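Local coordinates for protein aspartate-semialdehyde dehydrogenase (Thermus thermophilus, PDB 2YV3) that probably catalyses the NADPH-dependent reductive dephosphorylation of L-aspartyl-4-phosphate to L-aspartate-semialdehyde, an early step toward lysine, methionine and threonine, at residues E21-L27 / A44-E48; R110-F114 / A324-L328; D287-I293 / D304-G309. All blocks are in the same frame, centred on the assembly; numbering follows the deposited sequence.

From the N terminus, contact 1 comes first: the chain leaves helix 11-22, and after 16 intervening residues, six of them in strands, the turn following strand 42-45 comes back against residues 21-27. This short closure lies wholly within the coenzyme-binding domain. Contact 2 opens later, at 110-114, and closes only at 324-328, so its loop spans some 210 residues and ties the C-terminal helix 319-327 to the first domain. Within that span lies contact 3, the hairpin of 288-295 and 302-310 in the dimerisation domain. Contacts 1 and 2 are in series yet touch, Phe25 and Pro26 meeting Trp327; contact 3 stays about 12 Å from contact 2 at the nearest atoms.

Contact 1 of 3, residues E21-L27 / A44-E48; sequences EARNFPL and AFRGE
Glu21 and Phe45 run past one another, pointing oppositely, the carboxylate plane turned 74° from the ring. The aliphatic part of the glutamate does the touching: Glu21 CB lies 3.4 Å from Phe45 CE1, approaching obliquely. Because the Glu21 chain is extended, CG anti to the backbone nitrogen (chi1 -175°), its carboxylate passes the ring and meets the turn beyond, where Arg46 N gives Glu21 OE1 a weak hydrogen bond of 3.3 Å. Leu27 instead comes to the ring edge, near its plane, with CD1 3.9 Å from Phe45 CE2. Arg46 CG covers one face of the ring, displaced toward the rim, and its straight chain carries the guanidinium back to residues 25-27. There Arg46 NH2 makes a weak, bent bond to Phe25 O at 3.3 Å, the oxygen lying at the guanidinium edge, with Leu27 CG also at the edge, in plane. Exchanging Phe45 for an alanine would probably leave Glu21 CB and Leu27 CD1 without their apolar partner and open a gap under Arg46 CG. The type I' turn from Phe45 to Glu48 makes strands 42-45 and 48-54 a tight antiparallel hairpin, set against helix 11-22 of the Rossmann domain, whose Leu17 Phe45 also touches. Glu21 OE1 and Arg46 NE stay 6.8 Å apart, too far to pair; the contact rests on apolar packing round Phe45 and two weak polar bonds to backbone groups.

Contact 2 of 3, residues R110-F114 / A324-L328; sequences REKIF and AEEWL
Ile113 and Glu325 supply the apolar part of this contact. Ile113 CD1 reaches 3.4 Å from Glu325 CB, so it is the aliphatic root of the glutamate that is met, not its carboxylate. The branch CG2 of the isoleucine, anti to its own backbone nitrogen with CG1 beside that nitrogen (chi1 -71°), turns to the next residue and stands 3.9 Å from Glu326 CA. The two branches thus straddle consecutive residues of helix 319-327. CG2 also lies 3.5 Å above one face of the Phe114 ring, offset toward its rim, and so links the two hydrophobic side chains of the loop.

A second kind of contact sets the rim of an aromatic ring against main-chain oxygens at the C-terminal end of that helix. Two of them sit at the ring edge, near its plane: Glu326 O, 3.3 Å from Phe114 CE1, and Glu325 O, 3.6 Å from Phe114 CZ. Leu328 O, 3.6 Å from Phe114 CZ, is reached obliquely. The model supports no more than this proximity.

The third component is at most a loose attraction between charges. Arg110, extended from CG to NE, runs roughly perpendicular to Glu325. Its NE is 4.2 Å from Glu325 OE1, beyond a salt bridge, and the placement of that oxygen is itself doubtful.

On the far side of the helix, Trp327 meets Phe25 and Pro26. Residues 110-114 come from the coenzyme-binding domain, whereas helix 319-327 is the last helix of the modelled chain, some 210 residues further along; the C-terminal helix returning to pack on the Rossmann-type domain is characteristic of the aspartate-semialdehyde dehydrogenase fold.

Contact 3 of 3, residues D287-I293 / D304-G309; sequences DVEVGRI and DFFVVG
A beta hairpin of the dimerisation domain's mixed sheet joins these segments, Gly291 pairing with Phe306 and Glu289 with Val308. The axes of 288-293 and 304-309 run antiparallel at 157°, 4.6 Å apart at closest approach. In the Gly291-Phe306 hydrogen-bonded pair, Gly291 N donates to Phe306 O at 3.0 Å and Phe306 N to Gly291 O at 2.8 Å, both fairly straight. Val308 N reaches Glu289 O at 3.0 Å with 170° at the hydrogen; the return bond, Glu289 N to Val308 O, is bent, and the place of that oxygen is doubtful. Within the strand order of this sheet, 302-310 lies between 288-295 and 237-246, so Val307 and Phe305 also bond through their backbones to Glu240 and Val242. Val290 and Val307, a non-hydrogen-bonded pair, stand next to each other with like direction, Val290 CG2 3.6 Å from Val307 CG1. They face helix 125-141, touching Ala133 and Ile129. On the other face, Arg292 CB stands 4.1 Å from Phe306 CB; the arginine chain, bent at chi2 and chi3, ends in a salt bridge to Glu207 of the second subunit, while Phe306 packs on that subunit's Pro193.

Contact 1 of 3, residues E21-L27 / A44-E48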
ATOM      1  N   GLU A  21      -8.342  27.895  14.229  1.00 32.59           N
ATOM      2  CA  GLU A  21      -9.637  28.401  14.611  1.00 29.59           C
ATOM      3  C   GLU A  21     -10.264  27.403  15.605  1.00 39.86           C
ATOM      4  O   GLU A  21     -10.678  27.780  16.708  1.00 40.13           O
ATOM      5  CB  GLU A  21     -10.486  28.517  13.361  1.00 18.66           C
ATOM      6  CG  GLU A  21     -11.829  29.144  13.557  1.00 35.79           C
ATOM      7  CD  GLU A  21     -12.640  29.161  12.276  1.00 32.58           C
ATOM      8  OE1 GLU A  21     -12.097  29.576  11.226  1.00 26.02           O
ATOM      9  OE2 GLU A  21     -13.822  28.767  12.321  1.00 27.66           O
ATOM     10  N   ALA A  22     -10.284  26.125  15.209  1.00 34.40           N
ATOM     11  CA  ALA A  22     -10.880  25.027  15.979  1.00 26.52           C
ATOM     12  C   ALA A  22     -10.326  24.747  17.357  1.00 27.31           C
ATOM     13  O   ALA A  22     -11.003  24.125  18.170  1.00 24.84           O
ATOM     14  CB  ALA A  22     -10.841  23.729  15.155  1.00 33.41           C
ATOM     15  N   ARG A  23      -9.089  25.156  17.608  1.00 34.33           N
ATOM     16  CA  ARG A  23      -8.471  24.940  18.912  1.00 32.76           C
ATOM     17  C   ARG A  23      -8.673  26.208  19.712  1.00 33.31           C
ATOM     18  O   ARG A  23      -8.224  26.316  20.850  1.00 28.70           O
ATOM     19  CB  ARG A  23      -6.967  24.691  18.785  1.00 30.87           C
ATOM     20  CG  ARG A  23      -6.564  23.632  17.784  1.00 45.46           C
ATOM     21  CD  ARG A  23      -5.597  22.627  18.401  1.00 36.29           C
ATOM     22  NE  ARG A  23      -6.305  21.404  18.767  1.00 47.90           N
ATOM     23  CZ  ARG A  23      -5.820  20.456  19.562  1.00 48.17           C
ATOM     24  NH1 ARG A  23      -4.610  20.574  20.095  1.00 43.33           N
ATOM     25  NH2 ARG A  23      -6.549  19.384  19.818  1.00 50.39           N
ATOM     26  N   ASN A  24      -9.346  27.169  19.089  1.00 39.73           N
ATOM     27  CA  ASN A  24      -9.600  28.466  19.695  1.00 34.81           C
ATOM     28  C   ASN A  24      -8.267  29.064  20.066  1.00 24.38           C
ATOM     29  O   ASN A  24      -8.091  29.530  21.190  1.00 35.25           O
ATOM     30  CB  ASN A  24     -10.461  28.335  20.958  1.00 44.53           C
ATOM     31  CG  ASN A  24     -11.758  27.597  20.708  1.00 51.14           C
ATOM     32  OD1 ASN A  24     -11.780  26.368  20.641  1.00 47.85           O
ATOM     33  ND2 ASN A  24     -12.854  28.349  20.559  1.00 55.34           N
ATOM     34  N   PHE A  25      -7.318  29.036  19.133  1.00 21.33           N
ATOM     35  CA  PHE A  25      -5.999  29.601  19.404  1.00 27.06           C
ATOM     36  C   PHE A  25      -6.156  31.095  19.634  1.00 26.03           C
ATOM     37  O   PHE A  25      -6.581  31.834  18.751  1.00 28.94           O
ATOM     38  CB  PHE A  25      -5.024  29.343  18.253  1.00 27.99           C
ATOM     39  CG  PHE A  25      -3.577  29.510  18.647  1.00 37.34           C
ATOM     40  CD1 PHE A  25      -2.962  30.757  18.600  1.00 43.76           C
ATOM     41  CD2 PHE A  25      -2.843  28.419  19.133  1.00 30.78           C
ATOM     42  CE1 PHE A  25      -1.630  30.919  19.039  1.00 41.01           C
ATOM     43  CE2 PHE A  25      -1.520  28.569  19.571  1.00 20.81           C
ATOM     44  CZ  PHE A  25      -0.916  29.814  19.526  1.00 27.44           C
ATOM     45  N   PRO A  26      -5.799  31.552  20.838  1.00 33.24           N
ATOM     46  CA  PRO A  26      -5.872  32.939  21.292  1.00 33.24           C
ATOM     47  C   PRO A  26      -4.870  33.860  20.643  1.00 31.95           C
ATOM     48  O   PRO A  26      -3.781  34.051  21.165  1.00 36.09           O
ATOM     49  CB  PRO A  26      -5.613  32.818  22.787  1.00 32.97           C
ATOM     50  CG  PRO A  26      -4.527  31.780  22.811  1.00 40.64           C
ATOM     51  CD  PRO A  26      -5.061  30.732  21.821  1.00 42.34           C
ATOM     52  N   LEU A  27      -5.217  34.412  19.493  1.00 37.37           N
ATOM     53  CA  LEU A  27      -4.313  35.350  18.858  1.00 38.05           C
ATOM     54  C   LEU A  27      -4.682  36.748  19.360  1.00 36.62           C
ATOM     55  O   LEU A  27      -5.444  36.887  20.323  1.00 28.50           O
ATOM     56  CB  LEU A  27      -4.401  35.279  17.318  1.00 44.75           C
ATOM     57  CG  LEU A  27      -5.691  35.042  16.518  1.00 31.93           C
ATOM     58  CD1 LEU A  27      -5.890  33.564  16.253  1.00 24.70           C
ATOM     59  CD2 LEU A  27      -6.861  35.656  17.261  1.00 41.19           C
ATOM     60  N   ALA A  44     -10.654  33.018   4.801  1.00 36.79           N
ATOM     61  CA  ALA A  44     -11.708  33.254   5.771  1.00 37.11           C
ATOM     62  C   ALA A  44     -11.330  32.703   7.118  1.00 30.38           C
ATOM     63  O   ALA A  44     -10.838  31.578   7.235  1.00 42.08           O
ATOM     64  CB  ALA A  44     -12.996  32.603   5.294  1.00 24.02           C
ATOM     65  N   PHE A  45     -11.585  33.499   8.138  1.00 17.50           N
ATOM     66  CA  PHE A  45     -11.272  33.105   9.485  1.00 26.72           C
ATOM     67  C   PHE A  45     -12.414  33.598  10.358  1.00 30.98           C
ATOM     68  O   PHE A  45     -12.977  34.663  10.108  1.00 29.33           O
ATOM     69  CB  PHE A  45      -9.944  33.742   9.900  1.00 30.47           C
ATOM     70  CG  PHE A  45      -9.353  33.151  11.136  1.00 29.27           C
ATOM     71  CD1 PHE A  45      -9.177  31.773  11.245  1.00 32.74           C
ATOM     72  CD2 PHE A  45      -8.969  33.962  12.188  1.00 19.01           C
ATOM     73  CE1 PHE A  45      -8.629  31.213  12.389  1.00 36.09           C
ATOM     74  CE2 PHE A  45      -8.417  33.414  13.337  1.00 30.46           C
ATOM     75  CZ  PHE A  45      -8.246  32.037  13.441  1.00 35.04           C
ATOM     76  N   ARG A  46     -12.762  32.824  11.377  1.00 30.70           N
ATOM     77  CA  ARG A  46     -13.858  33.196  12.256  1.00 35.42           C
ATOM     78  C   ARG A  46     -15.038  33.783  11.437  1.00 40.41           C
ATOM     79  O   ARG A  46     -15.831  34.601  11.931  1.00 43.49           O
ATOM     80  CB  ARG A  46     -13.352  34.177  13.312  1.00 30.32           C
ATOM     81  CG  ARG A  46     -12.370  33.539  14.295  1.00 37.64           C
ATOM     82  CD  ARG A  46     -12.025  34.483  15.454  1.00 27.18           C
ATOM     83  NE  ARG A  46     -11.249  33.826  16.510  1.00 41.29           N
ATOM     84  CZ  ARG A  46      -9.921  33.903  16.657  1.00 37.58           C
ATOM     85  NH1 ARG A  46      -9.198  34.623  15.816  1.00 25.86           N
ATOM     86  NH2 ARG A  46      -9.315  33.246  17.643  1.00 27.07           N
ATOM     87  N   GLY A  47     -15.143  33.331  10.185  1.00 29.78           N
ATOM     88  CA  GLY A  47     -16.198  33.765   9.294  1.00 22.69           C
ATOM     89  C   GLY A  47     -15.877  35.108   8.691  1.00 30.02           C
ATOM     90  O   GLY A  47     -16.497  35.556   7.723  1.00 23.62           O
ATOM     91  N   GLU A  48     -14.888  35.756   9.281  1.00 31.10           N
ATOM     92  CA  GLU A  48     -14.458  37.066   8.830  1.00 38.12           C
ATOM     93  C   GLU A  48     -13.407  36.887   7.732  1.00 38.44           C
ATOM     94  O   GLU A  48     -12.554  35.991   7.793  1.00 42.08           O
ATOM     95  CB  GLU A  48     -13.880  37.835  10.022  1.00 44.29           C
ATOM     96  CG  GLU A  48     -14.632  37.538  11.335  1.00 54.75           C
ATOM     97  CD  GLU A  48     -13.825  37.865  12.590  1.00 57.70           C
ATOM     98  OE1 GLU A  48     -12.653  37.432  12.686  1.00 54.80           O
ATOM     99  OE2 GLU A  48     -14.371  38.547  13.482  1.00 61.63           O
TER

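Contact 2 of 3, residues R110-F114 / A324-L328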
ATOM      1  N   ARG A 110       8.224  17.381  23.443  1.00 37.78           N
ATOM      2  CA  ARG A 110       7.774  18.758  23.725  1.00 22.40           C
ATOM      3  C   ARG A 110       8.891  19.507  24.430  1.00 28.81           C
ATOM      4  O   ARG A 110       9.047  20.723  24.276  1.00 28.87           O
ATOM      5  CB  ARG A 110       6.550  18.731  24.632  1.00 29.24           C
ATOM      6  CG  ARG A 110       6.238  20.015  25.395  1.00 17.20           C
ATOM      7  CD  ARG A 110       5.185  19.706  26.474  1.00 33.72           C
ATOM      8  NE  ARG A 110       4.729  20.878  27.217  1.00 38.04           N
ATOM      9  CZ  ARG A 110       5.537  21.753  27.808  1.00 43.15           C
ATOM     10  NH1 ARG A 110       6.856  21.589  27.740  1.00 43.04           N
ATOM     11  NH2 ARG A 110       5.032  22.790  28.471  1.00 27.83           N
ATOM     12  N   GLU A 111       9.651  18.755  25.217  1.00 27.14           N
ATOM     13  CA  GLU A 111      10.790  19.269  25.958  1.00 27.26           C
ATOM     14  C   GLU A 111      11.707  20.099  25.056  1.00 29.15           C
ATOM     15  O   GLU A 111      12.290  21.089  25.488  1.00 38.00           O
ATOM     16  CB  GLU A 111      11.575  18.092  26.551  1.00 40.29           C
ATOM     17  CG  GLU A 111      11.308  16.737  25.844  1.00 34.77           C
ATOM     18  CD  GLU A 111      10.114  15.992  26.426  1.00 37.64           C
ATOM     19  OE1 GLU A 111      10.238  15.486  27.564  1.00 36.72           O
ATOM     20  OE2 GLU A 111       9.054  15.919  25.758  1.00 38.96           O
ATOM     21  N   LYS A 112      11.829  19.700  23.796  1.00 38.28           N
ATOM     22  CA  LYS A 112      12.687  20.419  22.855  1.00 38.64           C
ATOM     23  C   LYS A 112      12.199  21.813  22.460  1.00 35.91           C
ATOM     24  O   LYS A 112      13.002  22.640  22.050  1.00 37.09           O
ATOM     25  CB  LYS A 112      12.914  19.573  21.596  1.00 39.59           C
ATOM     26  CG  LYS A 112      13.430  18.159  21.887  1.00 43.82           C
ATOM     27  CD  LYS A 112      14.559  18.166  22.923  1.00 51.18           C
ATOM     28  CE  LYS A 112      14.974  16.739  23.367  1.00 66.41           C
ATOM     29  NZ  LYS A 112      13.898  15.870  23.994  1.00 55.49           N
ATOM     30  N   ILE A 113      10.900  22.077  22.582  1.00 33.49           N
ATOM     31  CA  ILE A 113      10.353  23.388  22.224  1.00 31.96           C
ATOM     32  C   ILE A 113      11.127  24.536  22.877  1.00 35.65           C
ATOM     33  O   ILE A 113      11.331  25.599  22.286  1.00 39.54           O
ATOM     34  CB  ILE A 113       8.861  23.533  22.663  1.00 31.25           C
ATOM     35  CG1 ILE A 113       7.949  22.662  21.788  1.00 30.50           C
ATOM     36  CG2 ILE A 113       8.435  24.985  22.599  1.00  8.89           C
ATOM     37  CD1 ILE A 113       6.464  22.878  22.033  1.00 10.87           C
ATOM     38  N   PHE A 114      11.570  24.322  24.103  1.00 38.11           N
ATOM     39  CA  PHE A 114      12.255  25.387  24.804  1.00 35.42           C
ATOM     40  C   PHE A 114      13.768  25.303  24.657  1.00 36.03           C
ATOM     41  O   PHE A 114      14.523  26.033  25.309  1.00 34.29           O
ATOM     42  CB  PHE A 114      11.788  25.378  26.258  1.00 30.82           C
ATOM     43  CG  PHE A 114      10.289  25.256  26.395  1.00 28.40           C
ATOM     44  CD1 PHE A 114       9.449  26.270  25.933  1.00 35.55           C
ATOM     45  CD2 PHE A 114       9.710  24.092  26.902  1.00 23.34           C
ATOM     46  CE1 PHE A 114       8.062  26.125  25.965  1.00 28.39           C
ATOM     47  CE2 PHE A 114       8.331  23.941  26.937  1.00 27.05           C
ATOM     48  CZ  PHE A 114       7.504  24.958  26.467  1.00 28.54           C
ATOM     49  N   ALA A 324       0.809  25.987  21.005  1.00 33.46           N
ATOM     50  CA  ALA A 324      -0.072  25.868  22.157  1.00 35.04           C
ATOM     51  C   ALA A 324       0.775  25.426  23.343  1.00 34.43           C
ATOM     52  O   ALA A 324       0.487  25.787  24.479  1.00 50.17           O
ATOM     53  CB  ALA A 324      -1.162  24.844  21.889  1.00 39.32           C
ATOM     54  N   GLU A 325       1.821  24.650  23.071  1.00 29.62           N
ATOM     55  CA  GLU A 325       2.714  24.171  24.114  1.00 26.95           C
ATOM     56  C   GLU A 325       3.742  25.247  24.417  1.00 30.50           C
ATOM     57  O   GLU A 325       4.091  25.465  25.577  1.00 30.67           O
ATOM     58  CB  GLU A 325       3.460  22.896  23.693  1.00 32.75           C
ATOM     59  CG  GLU A 325       2.607  21.727  23.194  1.00 37.59           C
ATOM     60  CD  GLU A 325       1.274  21.597  23.904  1.00 43.10           C
ATOM     61  OE1 GLU A 325       1.218  21.818  25.130  1.00 43.20           O
ATOM     62  OE2 GLU A 325       0.274  21.260  23.230  1.00 53.64           O
ATOM     63  N   GLU A 326       4.251  25.900  23.372  1.00 34.42           N
ATOM     64  CA  GLU A 326       5.223  26.961  23.573  1.00 32.80           C
ATOM     65  C   GLU A 326       4.669  27.723  24.767  1.00 39.35           C
ATOM     66  O   GLU A 326       5.365  27.934  25.756  1.00 47.65           O
ATOM     67  CB  GLU A 326       5.324  27.856  22.328  1.00 32.66           C
ATOM     68  CG  GLU A 326       5.141  29.350  22.583  1.00 34.06           C
ATOM     69  CD  GLU A 326       6.222  30.206  21.946  1.00 34.05           C
ATOM     70  OE1 GLU A 326       7.419  29.920  22.170  1.00 39.28           O
ATOM     71  OE2 GLU A 326       5.876  31.173  21.235  1.00 27.89           O
ATOM     72  N   TRP A 327       3.397  28.094  24.678  1.00 44.00           N
ATOM     73  CA  TRP A 327       2.708  28.784  25.763  1.00 49.00           C
ATOM     74  C   TRP A 327       3.067  28.146  27.106  1.00 47.27           C
ATOM     75  O   TRP A 327       3.406  28.837  28.053  1.00 55.51           O
ATOM     76  CB  TRP A 327       1.199  28.689  25.567  1.00 58.92           C
ATOM     77  CG  TRP A 327       0.633  29.645  24.571  1.00 63.84           C
ATOM     78  CD1 TRP A 327       0.797  29.630  23.211  1.00 57.91           C
ATOM     79  CD2 TRP A 327      -0.224  30.752  24.862  1.00 64.08           C
ATOM     80  NE1 TRP A 327       0.085  30.661  22.641  1.00 47.05           N
ATOM     81  CE2 TRP A 327      -0.550  31.366  23.632  1.00 59.95           C
ATOM     82  CE3 TRP A 327      -0.749  31.285  26.050  1.00 60.42           C
ATOM     83  CZ2 TRP A 327      -1.383  32.491  23.553  1.00 69.18           C
ATOM     84  CZ3 TRP A 327      -1.576  32.406  25.973  1.00 66.32           C
ATOM     85  CH2 TRP A 327      -1.885  32.997  24.730  1.00 66.62           C
ATOM     86  N   LEU A 328       2.971  26.826  27.189  1.00 37.56           N
ATOM     87  CA  LEU A 328       3.311  26.115  28.418  1.00 42.64           C
ATOM     88  C   LEU A 328       4.821  26.237  28.735  1.00 48.47           C
ATOM     89  O   LEU A 328       5.414  27.254  28.325  1.00 43.81           O
ATOM     90  CB  LEU A 328       2.907  24.640  28.288  1.00 41.27           C
ATOM     91  CG  LEU A 328       1.411  24.309  28.370  1.00 45.10           C
ATOM     92  CD1 LEU A 328       1.121  23.014  27.636  1.00 36.31           C
ATOM     93  CD2 LEU A 328       0.984  24.204  29.826  1.00 33.97           C
TER

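Contact 3 of 3, residues D287-I293 / D304-G309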
ATOM      1  N   ASP A 287      -6.982  12.937  15.478  1.00 20.19           N
ATOM      2  CA  ASP A 287      -6.284  11.733  15.879  1.00 23.17           C
ATOM      3  C   ASP A 287      -5.768  10.907  14.724  1.00 27.31           C
ATOM      4  O   ASP A 287      -6.010  11.181  13.540  1.00 38.12           O
ATOM      5  CB  ASP A 287      -7.171  10.833  16.732  1.00 16.43           C
ATOM      6  CG  ASP A 287      -7.217  11.268  18.159  1.00 22.51           C
ATOM      7  OD1 ASP A 287      -6.520  12.246  18.485  1.00 20.21           O
ATOM      8  OD2 ASP A 287      -7.946  10.628  18.947  1.00 43.25           O
ATOM      9  N   VAL A 288      -5.050   9.870  15.106  1.00 20.80           N
ATOM     10  CA  VAL A 288      -4.490   8.935  14.175  1.00 18.33           C
ATOM     11  C   VAL A 288      -5.121   7.658  14.651  1.00 18.94           C
ATOM     12  O   VAL A 288      -5.213   7.423  15.856  1.00 33.58           O
ATOM     13  CB  VAL A 288      -2.948   8.851  14.338  1.00 29.20           C
ATOM     14  CG1 VAL A 288      -2.579   8.765  15.820  1.00 28.96           C
ATOM     15  CG2 VAL A 288      -2.406   7.638  13.617  1.00 23.99           C
ATOM     16  N   GLU A 289      -5.588   6.837  13.733  1.00 15.54           N
ATOM     17  CA  GLU A 289      -6.160   5.576  14.150  1.00 17.38           C
ATOM     18  C   GLU A 289      -5.069   4.543  14.023  1.00 13.86           C
ATOM     19  O   GLU A 289      -4.173   4.700  13.203  1.00 25.80           O
ATOM     20  CB  GLU A 289      -7.364   5.221  13.281  1.00 26.00           C
ATOM     21  CG  GLU A 289      -8.631   5.988  13.688  1.00 31.21           C
ATOM     22  CD  GLU A 289      -9.688   6.005  12.596  1.00 36.23           C
ATOM     23  OE1 GLU A 289     -10.777   6.567  12.817  1.00 29.33           O
ATOM     24  OE2 GLU A 289      -9.422   5.461  11.507  1.00 35.91           O
ATOM     25  N   VAL A 290      -5.113   3.517  14.865  1.00 20.73           N
ATOM     26  CA  VAL A 290      -4.124   2.434  14.827  1.00 21.20           C
ATOM     27  C   VAL A 290      -4.798   1.069  15.055  1.00 19.55           C
ATOM     28  O   VAL A 290      -5.498   0.851  16.040  1.00 15.99           O
ATOM     29  CB  VAL A 290      -3.016   2.654  15.886  1.00 21.21           C
ATOM     30  CG1 VAL A 290      -1.990   1.518  15.812  1.00 24.39           C
ATOM     31  CG2 VAL A 290      -2.336   4.001  15.651  1.00 14.48           C
ATOM     32  N   GLY A 291      -4.581   0.151  14.128  1.00 19.19           N
ATOM     33  CA  GLY A 291      -5.196  -1.150  14.239  1.00 13.16           C
ATOM     34  C   GLY A 291      -4.341  -2.273  13.712  1.00 24.92           C
ATOM     35  O   GLY A 291      -3.143  -2.114  13.448  1.00 26.52           O
ATOM     36  N   ARG A 292      -4.975  -3.431  13.583  1.00 29.94           N
ATOM     37  CA  ARG A 292      -4.337  -4.646  13.104  1.00 23.40           C
ATOM     38  C   ARG A 292      -3.144  -5.080  13.934  1.00 29.90           C
ATOM     39  O   ARG A 292      -2.271  -5.817  13.461  1.00 35.26           O
ATOM     40  CB  ARG A 292      -3.952  -4.489  11.641  1.00 19.61           C
ATOM     41  CG  ARG A 292      -5.155  -4.364  10.763  1.00  5.08           C
ATOM     42  CD  ARG A 292      -6.029  -5.589  10.879  1.00 20.99           C
ATOM     43  NE  ARG A 292      -6.124  -6.234   9.577  1.00 32.84           N
ATOM     44  CZ  ARG A 292      -5.175  -6.990   9.048  1.00 24.14           C
ATOM     45  NH1 ARG A 292      -4.065  -7.221   9.722  1.00 34.11           N
ATOM     46  NH2 ARG A 292      -5.312  -7.457   7.813  1.00 45.32           N
ATOM     47  N   ILE A 293      -3.116  -4.634  15.185  1.00 27.89           N
ATOM     48  CA  ILE A 293      -2.045  -5.013  16.091  1.00 25.45           C
ATOM     49  C   ILE A 293      -2.031  -6.533  16.129  1.00 31.07           C
ATOM     50  O   ILE A 293      -3.019  -7.154  16.505  1.00 36.25           O
ATOM     51  CB  ILE A 293      -2.320  -4.469  17.500  1.00 32.18           C
ATOM     52  CG1 ILE A 293      -3.723  -4.913  17.973  1.00 47.32           C
ATOM     53  CG2 ILE A 293      -2.253  -2.934  17.491  1.00 32.51           C
ATOM     54  CD1 ILE A 293      -3.779  -6.122  18.924  1.00 34.77           C
ATOM     55  N   ASP A 304       2.912  -6.365  13.992  1.00 19.89           N
ATOM     56  CA  ASP A 304       2.494  -5.815  12.715  1.00 16.34           C
ATOM     57  C   ASP A 304       1.242  -4.966  12.929  1.00 22.69           C
ATOM     58  O   ASP A 304       0.174  -5.506  13.193  1.00 26.56           O
ATOM     59  CB  ASP A 304       2.174  -6.928  11.725  1.00 20.93           C
ATOM     60  CG  ASP A 304       3.406  -7.705  11.295  1.00 41.50           C
ATOM     61  OD1 ASP A 304       3.969  -8.408  12.157  1.00 36.89           O
ATOM     62  OD2 ASP A 304       3.812  -7.617  10.100  1.00 40.79           O
ATOM     63  N   PHE A 305       1.362  -3.645  12.852  1.00 15.07           N
ATOM     64  CA  PHE A 305       0.186  -2.803  12.996  1.00 17.46           C
ATOM     65  C   PHE A 305      -0.004  -1.976  11.741  1.00 20.14           C
ATOM     66  O   PHE A 305       0.858  -1.965  10.877  1.00 13.66           O
ATOM     67  CB  PHE A 305       0.260  -1.890  14.229  1.00 23.18           C
ATOM     68  CG  PHE A 305       1.633  -1.347  14.522  1.00 36.14           C
ATOM     69  CD1 PHE A 305       2.602  -2.156  15.129  1.00 37.62           C
ATOM     70  CD2 PHE A 305       1.947  -0.016  14.242  1.00 32.18           C
ATOM     71  CE1 PHE A 305       3.853  -1.655  15.460  1.00 21.61           C
ATOM     72  CE2 PHE A 305       3.202   0.500  14.569  1.00 34.11           C
ATOM     73  CZ  PHE A 305       4.158  -0.331  15.184  1.00 36.94           C
ATOM     74  N   PHE A 306      -1.161  -1.319  11.644  1.00 25.05           N
ATOM     75  CA  PHE A 306      -1.526  -0.469  10.510  1.00 15.78           C
ATOM     76  C   PHE A 306      -1.874   0.882  11.120  1.00  7.17           C
ATOM     77  O   PHE A 306      -2.401   0.952  12.214  1.00 10.81           O
ATOM     78  CB  PHE A 306      -2.751  -1.047   9.783  1.00 26.62           C
ATOM     79  CG  PHE A 306      -2.991  -0.456   8.419  1.00 18.20           C
ATOM     80  CD1 PHE A 306      -2.113  -0.712   7.372  1.00 11.83           C
ATOM     81  CD2 PHE A 306      -4.082   0.368   8.187  1.00 27.96           C
ATOM     82  CE1 PHE A 306      -2.311  -0.155   6.111  1.00 14.34           C
ATOM     83  CE2 PHE A 306      -4.297   0.938   6.920  1.00 32.09           C
ATOM     84  CZ  PHE A 306      -3.399   0.670   5.881  1.00 22.48           C
ATOM     85  N   VAL A 307      -1.597   1.960  10.414  1.00 11.51           N
ATOM     86  CA  VAL A 307      -1.872   3.268  10.975  1.00 15.01           C
ATOM     87  C   VAL A 307      -2.393   4.259   9.963  1.00 12.98           C
ATOM     88  O   VAL A 307      -2.003   4.249   8.802  1.00 24.54           O
ATOM     89  CB  VAL A 307      -0.593   3.861  11.615  1.00 28.28           C
ATOM     90  CG1 VAL A 307      -0.946   5.060  12.466  1.00 33.97           C
ATOM     91  CG2 VAL A 307       0.124   2.788  12.457  1.00 34.10           C
ATOM     92  N   VAL A 308      -3.283   5.126  10.395  1.00  7.11           N
ATOM     93  CA  VAL A 308      -3.789   6.120   9.486  1.00 12.38           C
ATOM     94  C   VAL A 308      -3.879   7.449  10.224  1.00 16.90           C
ATOM     95  O   VAL A 308      -4.211   7.498  11.401  1.00 24.74           O
ATOM     96  CB  VAL A 308      -5.168   5.687   8.920  1.00 16.72           C
ATOM     97  CG1 VAL A 308      -5.452   6.380   7.597  1.00 10.64           C
ATOM     98  CG2 VAL A 308      -5.171   4.194   8.700  1.00 22.89           C
ATOM     99  N   GLY A 309      -3.546   8.527   9.534  1.00 20.89           N
ATOM    100  CA  GLY A 309      -3.615   9.843  10.139  1.00 25.85           C
ATOM    101  C   GLY A 309      -3.890  10.813   9.025  1.00 17.40           C
ATOM    102  O   GLY A 309      -3.448  10.582   7.909  1.00 12.39           O
TER